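Local coordinates for protein SeqA (Vibrio cholerae, PDB 3SK7) that negatively regulates the initiation of DNA replication, probably by binding pairs of hemimethylated GATC sequences at the origin so that newly replicated origins do not fire again, at residues Thr84-Thr88 with Ser89-Gln93; Asp107-Glu110 with Lys111-Ser115; Ala40-Ser43 with Glu44-Phe48. All coordinates share one frame; numbering follows the deposited sequence. Where two conformers were deposited one is given.

Contact 1: residues Thr84-Thr88 with Ser89-Gln93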
loop_
_atom_site.group_PDB
_atom_site.type_symbol
_atom_site.label_atom_id
_atom_site.label_comp_id
_atom_site.label_asym_id
_atom_site.label_seq_id
_atom_site.Cartn_x
_atom_site.Cartn_y
_atom_site.Cartn_z
ATOM N N THR A 84 8.684 -4.543 5.048
ATOM C CA THR A 84 8.459 -3.479 6.006
ATOM C C THR A 84 9.710 -3.020 6.712
ATOM O O THR A 84 9.608 -2.233 7.648
ATOM C CB THR A 84 7.397 -3.822 7.050
ATOM O OG1 THR A 84 7.896 -4.809 7.960
ATOM C CG2 THR A 84 6.139 -4.331 6.416
ATOM N N ASN A 85 10.875 -3.450 6.232
ATOM C CA ASN A 85 12.150 -2.976 6.784
ATOM C C ASN A 85 12.482 -1.607 6.223
ATOM O O ASN A 85 13.502 -1.417 5.554
ATOM C CB ASN A 85 13.299 -3.937 6.437
ATOM C CG ASN A 85 13.627 -3.940 4.935
ATOM O OD1 ASN A 85 12.772 -3.648 4.101
ATOM N ND2 ASN A 85 14.867 -4.263 4.596
ATOM N N ASN A 86 11.621 -0.642 6.480
ATOM C CA ASN A 86 11.784 0.649 5.834
ATOM C C ASN A 86 11.185 1.771 6.669
ATOM O O ASN A 86 10.435 1.511 7.600
ATOM C CB ASN A 86 11.161 0.644 4.433
ATOM C CG ASN A 86 9.820 -0.071 4.379
ATOM O OD1 ASN A 86 8.943 0.153 5.216
ATOM N ND2 ASN A 86 9.665 -0.950 3.402
ATOM N N ASN A 87 11.538 2.999 6.325
ATOM C CA ASN A 87 11.044 4.175 7.014
ATOM C C ASN A 87 9.798 4.730 6.326
ATOM O O ASN A 87 9.342 4.194 5.305
ATOM C CB ASN A 87 12.145 5.247 7.172
ATOM C CG ASN A 87 12.614 5.834 5.859
ATOM O OD1 ASN A 87 12.054 5.578 4.802
ATOM N ND2 ASN A 87 13.662 6.670 5.929
ATOM N N THR A 88 9.228 5.787 6.883
ATOM C CA THR A 88 7.987 6.331 6.359
ATOM C C THR A 88 8.193 6.915 4.978
ATOM O O THR A 88 7.327 6.796 4.114
ATOM C CB THR A 88 7.413 7.368 7.317
ATOM O OG1 THR A 88 7.006 6.688 8.511
ATOM C CG2 THR A 88 6.205 8.047 6.709
ATOM N N SER A 89 9.343 7.519 4.729
ATOM C CA SER A 89 9.613 8.051 3.393
ATOM C C SER A 89 9.545 6.966 2.327
ATOM O O SER A 89 8.963 7.153 1.236
ATOM C CB SER A 89 10.969 8.742 3.363
ATOM O OG SER A 89 10.937 9.892 4.181
ATOM N N ARG A 90 10.129 5.820 2.629
ATOM C CA ARG A 90 10.133 4.709 1.688
ATOM C C ARG A 90 8.708 4.153 1.507
ATOM O O ARG A 90 8.286 3.823 0.386
ATOM C CB ARG A 90 11.064 3.624 2.195
ATOM C CG ARG A 90 11.016 2.369 1.381
ATOM C CD ARG A 90 11.342 2.620 -0.067
ATOM N NE ARG A 90 12.618 3.307 -0.210
ATOM C CZ ARG A 90 13.079 3.788 -1.355
ATOM N NH1 ARG A 90 14.254 4.409 -1.377
ATOM N NH2 ARG A 90 12.358 3.648 -2.466
ATOM N N LYS A 91 7.962 4.065 2.604
ATOM C CA LYS A 91 6.565 3.625 2.521
ATOM C C LYS A 91 5.761 4.564 1.591
ATOM O O LYS A 91 4.922 4.116 0.782
ATOM C CB LYS A 91 5.920 3.596 3.902
ATOM C CG LYS A 91 6.358 2.421 4.758
ATOM C CD LYS A 91 5.722 2.517 6.136
ATOM C CE LYS A 91 6.148 1.362 7.052
ATOM N NZ LYS A 91 7.629 1.374 7.390
ATOM N N GLN A 92 6.009 5.868 1.719
ATOM C CA GLN A 92 5.336 6.846 0.864
ATOM C C GLN A 92 5.674 6.592 -0.599
ATOM O O GLN A 92 4.796 6.614 -1.479
ATOM C CB GLN A 92 5.735 8.268 1.291
ATOM C CG GLN A 92 5.150 8.695 2.624
ATOM C CD GLN A 92 5.735 9.978 3.143
ATOM O OE1 GLN A 92 6.891 10.315 2.895
ATOM N NE2 GLN A 92 4.948 10.679 3.915
ATOM N N GLN A 93 6.954 6.361 -0.877
ATOM C CA GLN A 93 7.371 6.123 -2.257
ATOM C C GLN A 93 6.756 4.872 -2.845
ATOM O O GLN A 93 6.417 4.824 -4.020
ATOM C CB GLN A 93 8.903 6.004 -2.328
ATOM C CG GLN A 93 9.611 7.302 -2.005
ATOM C CD GLN A 93 11.133 7.185 -2.046
ATOM O OE1 GLN A 93 11.683 6.100 -1.887
ATOM N NE2 GLN A 93 11.813 8.306 -2.278
HETATM O O HOH W 1 7.822 -0.786 9.115
HETATM O O HOH W 2 7.720 3.695 8.942
#
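Asn87 caps the N-terminus of helix 88-101: its side-chain OD1 accepts the backbone N-H of Arg90 at 2.9 Å, the classic N-cap bond. CG stands between the backbone N and the carbonyl carbon, which swings the amide oxygen back over the first turn. The donor approaches OD1 tilted 22° from the amide plane. From the same residue, the backbone O takes Lys91 N at 3.0 Å, and one step on Thr88 O takes Gln92 N, so the helical pattern starts directly at the cap.

A second set of polar contacts converges on the ammonium group of Lys91. Its NZ donates to Asn86 OD1 at 2.8 Å, lying in the carbonyl plane with a C=O...N angle of 159°. The lysine runs straight as far as CE and bends only at the last torsion (chi4 65°), which turns NZ back to the loop ahead of the helix. Two waters accept from NZ as well: one receives it at 2.8 Å and donates to Thr84 O, the other joins it to Thr88 OG1. The ammonium thus ties two loop residues, Asn86 directly and Thr84 through water, and the first helical residue, Thr88, to the first turn. Asn86 is held through its amide nitrogen too, since ND2 bonds Ile83 O, while Thr84 OG1 is taken up by Lys71 O.

Apolar contact is modest. The Lys91 side chain also packs on Ile24 and Phe27 of helix 23-37, joining the turn after strand 81-82 to the helical core. The Asn86 and Arg90 side chains cross at about a right angle, with Asn86 CB 3.5 Å from Arg90 CG.

Contact 2: residues Asp107-Glu110 with Lys111-Ser115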
loop_
_atom_site.group_PDB
_atom_site.type_symbol
_atom_site.label_atom_id
_atom_site.label_comp_id
_atom_site.label_asym_id
_atom_site.label_seq_id
_atom_site.Cartn_x
_atom_site.Cartn_y
_atom_site.Cartn_z
ATOM N N ASP A 107 -3.066 14.398 -7.369
ATOM C CA ASP A 107 -3.653 15.147 -6.252
ATOM C C ASP A 107 -4.002 14.233 -5.059
ATOM O O ASP A 107 -3.577 14.460 -3.910
ATOM C CB ASP A 107 -4.903 15.875 -6.745
ATOM C CG ASP A 107 -4.649 16.685 -8.010
ATOM O OD1 ASP A 107 -4.244 17.862 -7.913
ATOM O OD2 ASP A 107 -4.851 16.146 -9.121
ATOM N N ILE A 108 -4.766 13.186 -5.354
ATOM C CA ILE A 108 -5.151 12.245 -4.310
ATOM C C ILE A 108 -3.928 11.451 -3.829
ATOM O O ILE A 108 -3.840 11.103 -2.661
ATOM C CB ILE A 108 -6.263 11.265 -4.776
ATOM C CG1 ILE A 108 -6.801 10.444 -3.607
ATOM C CG2 ILE A 108 -5.760 10.323 -5.868
ATOM C CD1 ILE A 108 -7.332 11.300 -2.435
ATOM N N ILE A 109 -2.967 11.211 -4.718
ATOM C CA ILE A 109 -1.783 10.459 -4.328
ATOM C C ILE A 109 -0.988 11.238 -3.273
ATOM O O ILE A 109 -0.517 10.682 -2.286
ATOM C CB ILE A 109 -0.875 10.144 -5.541
ATOM C CG1 ILE A 109 -1.605 9.259 -6.542
ATOM C CG2 ILE A 109 0.376 9.485 -5.065
ATOM C CD1 ILE A 109 -0.773 8.887 -7.742
ATOM N N GLU A 110 -0.835 12.534 -3.486
ATOM C CA GLU A 110 -0.168 13.385 -2.513
ATOM C C GLU A 110 -0.889 13.352 -1.166
ATOM O O GLU A 110 -0.236 13.236 -0.117
ATOM C CB GLU A 110 -0.091 14.829 -3.032
ATOM C CG GLU A 110 0.635 15.790 -2.071
ATOM C CD GLU A 110 0.529 17.257 -2.456
ATOM O OE1 GLU A 110 -0.308 17.583 -3.330
ATOM O OE2 GLU A 110 1.282 18.079 -1.871
ATOM N N LYS A 111 -2.221 13.447 -1.180
ATOM C CA LYS A 111 -2.933 13.388 0.105
ATOM C C LYS A 111 -2.769 12.051 0.809
ATOM O O LYS A 111 -2.595 11.997 2.028
ATOM C CB LYS A 111 -4.409 13.724 -0.067
ATOM C CG LYS A 111 -4.620 15.098 -0.717
ATOM C CD LYS A 111 -6.050 15.363 -1.007
ATOM C CE LYS A 111 -6.195 16.662 -1.786
ATOM N NZ LYS A 111 -5.629 17.837 -1.060
ATOM N N VAL A 112 -2.818 10.968 0.043
ATOM C CA VAL A 112 -2.715 9.642 0.634
ATOM C C VAL A 112 -1.305 9.399 1.206
ATOM O O VAL A 112 -1.157 8.932 2.347
ATOM C CB VAL A 112 -3.075 8.554 -0.401
ATOM C CG1 VAL A 112 -2.739 7.165 0.104
ATOM C CG2 VAL A 112 -4.552 8.600 -0.746
ATOM N N THR A 113 -0.274 9.726 0.436
ATOM C CA THR A 113 1.080 9.519 0.924
ATOM C C THR A 113 1.425 10.445 2.098
ATOM O O THR A 113 2.108 10.023 3.043
ATOM C CB THR A 113 2.131 9.678 -0.205
ATOM O OG1 THR A 113 2.062 10.988 -0.774
ATOM C CG2 THR A 113 1.949 8.638 -1.268
ATOM N N HIS A 114 0.941 11.684 2.065
ATOM C CA HIS A 114 1.178 12.578 3.202
ATOM C C HIS A 114 0.561 12.077 4.493
ATOM O O HIS A 114 1.014 12.451 5.574
ATOM C CB HIS A 114 0.668 13.986 2.887
ATOM C CG HIS A 114 1.555 14.745 1.955
ATOM N ND1 HIS A 114 1.428 16.105 1.748
ATOM C CD2 HIS A 114 2.584 14.347 1.170
ATOM C CE1 HIS A 114 2.336 16.505 0.884
ATOM N NE2 HIS A 114 3.057 15.455 0.517
ATOM N N SER A 115 -0.436 11.202 4.393
ATOM C CA SER A 115 -1.159 10.723 5.564
ATOM C C SER A 115 -0.449 9.595 6.293
ATOM O O SER A 115 -0.829 9.241 7.422
ATOM C CB SER A 115 -2.552 10.242 5.169
ATOM O OG SER A 115 -2.478 8.951 4.572
HETATM O O HOH W 3 -2.612 18.549 -0.964
#
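Glu110 and His114 meet one turn apart on the exposed side of helix 106-114, in one of two modelled positions of His114. In this conformer a CH-pi contact places Glu110 CG 3.7 Å from the centroid of the His114 ring, over its face and offset toward the rim. The carboxylate plane stands 83° to the ring, and OE2 approaches CE1 at 3.3 Å. CG of Glu110 points away from its own backbone N (chi1 -179°), which carries the extended chain across one face of the ring, toward CE1.

Backbone bonds from N of residue i+4 to O of residue i run through the turn, among them His114 N to Glu110 O at 2.9 Å. Thr113 N bonds Ile109 O, and its OG1 also lies 3.0 Å from Ile109 O. Further on, Val112 O accepts both Ser115 N and Ser115 OG, the hydroxyl at 2.6 Å.

On the buried side, Ile108 CG1 touches Val112 CG2 at 4.1 Å; these side chains pack on Met8 of helix 3-12, and Val112 also on Met99 and Ile30.

The chemistry is therefore two-sided: aliphatic groups fasten the helix to its neighbours, while polar and charged side chains occupy the exposed side.

Contact 3: residues Ala40-Ser43 with Glu44-Phe48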
loop_
_atom_site.group_PDB
_atom_site.type_symbol
_atom_site.label_atom_id
_atom_site.label_comp_id
_atom_site.label_asym_id
_atom_site.label_seq_id
_atom_site.Cartn_x
_atom_site.Cartn_y
_atom_site.Cartn_z
ATOM N N ALA A 40 -7.477 -6.191 -9.658
ATOM C CA ALA A 40 -6.716 -6.501 -10.865
ATOM C C ALA A 40 -5.612 -5.487 -11.125
ATOM O O ALA A 40 -4.464 -5.845 -11.429
ATOM C CB ALA A 40 -7.644 -6.569 -12.076
ATOM N N SER A 41 -5.968 -4.208 -10.995
ATOM C CA SER A 41 -5.032 -3.115 -11.168
ATOM C C SER A 41 -3.937 -3.154 -10.086
ATOM O O SER A 41 -2.746 -2.971 -10.356
ATOM C CB SER A 41 -5.812 -1.808 -11.120
ATOM O OG SER A 41 -4.962 -0.733 -11.345
ATOM N N PHE A 42 -4.362 -3.415 -8.854
ATOM C CA PHE A 42 -3.428 -3.525 -7.729
ATOM C C PHE A 42 -2.443 -4.665 -7.954
ATOM O O PHE A 42 -1.224 -4.501 -7.747
ATOM C CB PHE A 42 -4.178 -3.743 -6.421
ATOM C CG PHE A 42 -3.289 -3.827 -5.220
ATOM C CD1 PHE A 42 -2.809 -5.053 -4.776
ATOM C CD2 PHE A 42 -2.946 -2.684 -4.514
ATOM C CE1 PHE A 42 -2.005 -5.114 -3.672
ATOM C CE2 PHE A 42 -2.155 -2.762 -3.388
ATOM C CZ PHE A 42 -1.690 -3.963 -2.971
ATOM N N SER A 43 -2.968 -5.818 -8.383
ATOM C CA SER A 43 -2.138 -6.991 -8.641
ATOM C C SER A 43 -1.078 -6.670 -9.688
ATOM O O SER A 43 0.119 -6.985 -9.506
ATOM C CB SER A 43 -2.998 -8.167 -9.104
ATOM O OG SER A 43 -2.196 -9.313 -9.364
ATOM N N GLU A 44 -1.502 -6.049 -10.780
ATOM C CA GLU A 44 -0.551 -5.729 -11.842
ATOM C C GLU A 44 0.529 -4.781 -11.314
ATOM O O GLU A 44 1.721 -4.925 -11.616
ATOM C CB GLU A 44 -1.237 -5.098 -13.061
ATOM C CG GLU A 44 -0.315 -5.007 -14.291
ATOM C CD GLU A 44 0.645 -3.820 -14.276
ATOM O OE1 GLU A 44 0.363 -2.768 -13.635
ATOM O OE2 GLU A 44 1.715 -3.958 -14.919
ATOM N N ALA A 45 0.102 -3.781 -10.545
ATOM C CA ALA A 45 1.010 -2.747 -10.093
ATOM C C ALA A 45 2.039 -3.225 -9.093
ATOM O O ALA A 45 3.131 -2.668 -9.016
ATOM C CB ALA A 45 0.219 -1.595 -9.521
ATOM N N THR A 46 1.673 -4.228 -8.306
ATOM C CA THR A 46 2.560 -4.729 -7.258
ATOM C C THR A 46 3.430 -5.872 -7.716
ATOM O O THR A 46 4.538 -6.033 -7.219
ATOM C CB THR A 46 1.760 -5.187 -6.016
ATOM O OG1 THR A 46 0.758 -6.140 -6.394
ATOM C CG2 THR A 46 1.080 -3.998 -5.314
ATOM N N MET A 47 2.920 -6.672 -8.656
ATOM C CA MET A 47 3.672 -7.830 -9.144
ATOM C C MET A 47 4.597 -7.443 -10.288
ATOM O O MET A 47 5.444 -8.220 -10.672
ATOM C CB MET A 47 2.715 -8.959 -9.557
ATOM C CG MET A 47 1.838 -9.520 -8.399
ATOM S SD MET A 47 2.739 -10.327 -7.067
ATOM C CE MET A 47 2.967 -8.990 -5.970
ATOM N N PHE A 48 4.457 -6.220 -10.778
ATOM C CA PHE A 48 5.263 -5.699 -11.883
ATOM C C PHE A 48 6.762 -5.692 -11.580
ATOM O O PHE A 48 7.184 -5.291 -10.494
ATOM C CB PHE A 48 4.795 -4.276 -12.207
ATOM C CG PHE A 48 5.646 -3.577 -13.214
ATOM C CD1 PHE A 48 5.719 -4.042 -14.515
ATOM C CD2 PHE A 48 6.370 -2.450 -12.863
ATOM C CE1 PHE A 48 6.514 -3.400 -15.455
ATOM C CE2 PHE A 48 7.167 -1.795 -13.793
ATOM C CZ PHE A 48 7.240 -2.270 -15.092
HETATM O O HOH W 4 -1.770 -1.459 -12.608
#
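This is a local contact between successive turns of one alpha-helix, 39-47, where Phe42 and Thr46 face the interior of the SeqA C-terminal domain and Glu44 reaches toward helix 88-101. The methyl group of Thr46 lies over one face of the Phe42 ring in a CH-pi contact, with CG2 3.8 Å from the ring centroid and 18° off the normal. It sits toward the rim, nearest to CZ. Around this pair, the phenylalanine packs on Leu31 and Leu34 of helix 23-37 and meets the His35 ring nearly at right angles, while Thr46 touches Val98 and Phe56.

The threonine hydroxyl is turned back on the helix. With OG1 held between its backbone N and carbonyl carbon (chi1 54°), it donates to Phe42 O at 2.9 Å, an oxygen that also accepts Thr46 N. One carbonyl thereby satisfies both polar hydrogens of a buried residue, and the same rotation leaves the methyl to cover the ring.

Regular backbone bonds link Glu44 N to Ala40 O, Ala45 N to Ser41 O and Met47 N to Ser43 O. At the polar side, Glu44 bends at chi2 (-81°), and its OE2 forms a salt bridge with Arg101, whose guanidinium also makes a cation-pi contact with Phe48. A water lies within hydrogen-bonding distance of both Ser41 O and Glu44 OE1. Over the last turn, Met47 CB and CG both pass 3.3 Å from Ser43 O.

Along the chain, contact 3 comes first on helix 39-47, then contact 1 at the start of helix 88-101, then contact 2 on helix 106-114. Contacts 1 and 2 have centres about 14 Å apart and touch: Gln92 NE2 lies 3.0 Å from Thr113 O, a probable hydrogen bond between two consecutive helices. Contact 3 stands apart, its centre about 19 Å from each of the others and its nearest atoms about 10 Å from contact 1. Helix 88-101 connects all three, since its later residues Val98 and Arg101 meet contact 3 and Met99 meets contact 2. All three lie within one mainly helical domain, the SeqA C-terminal domain.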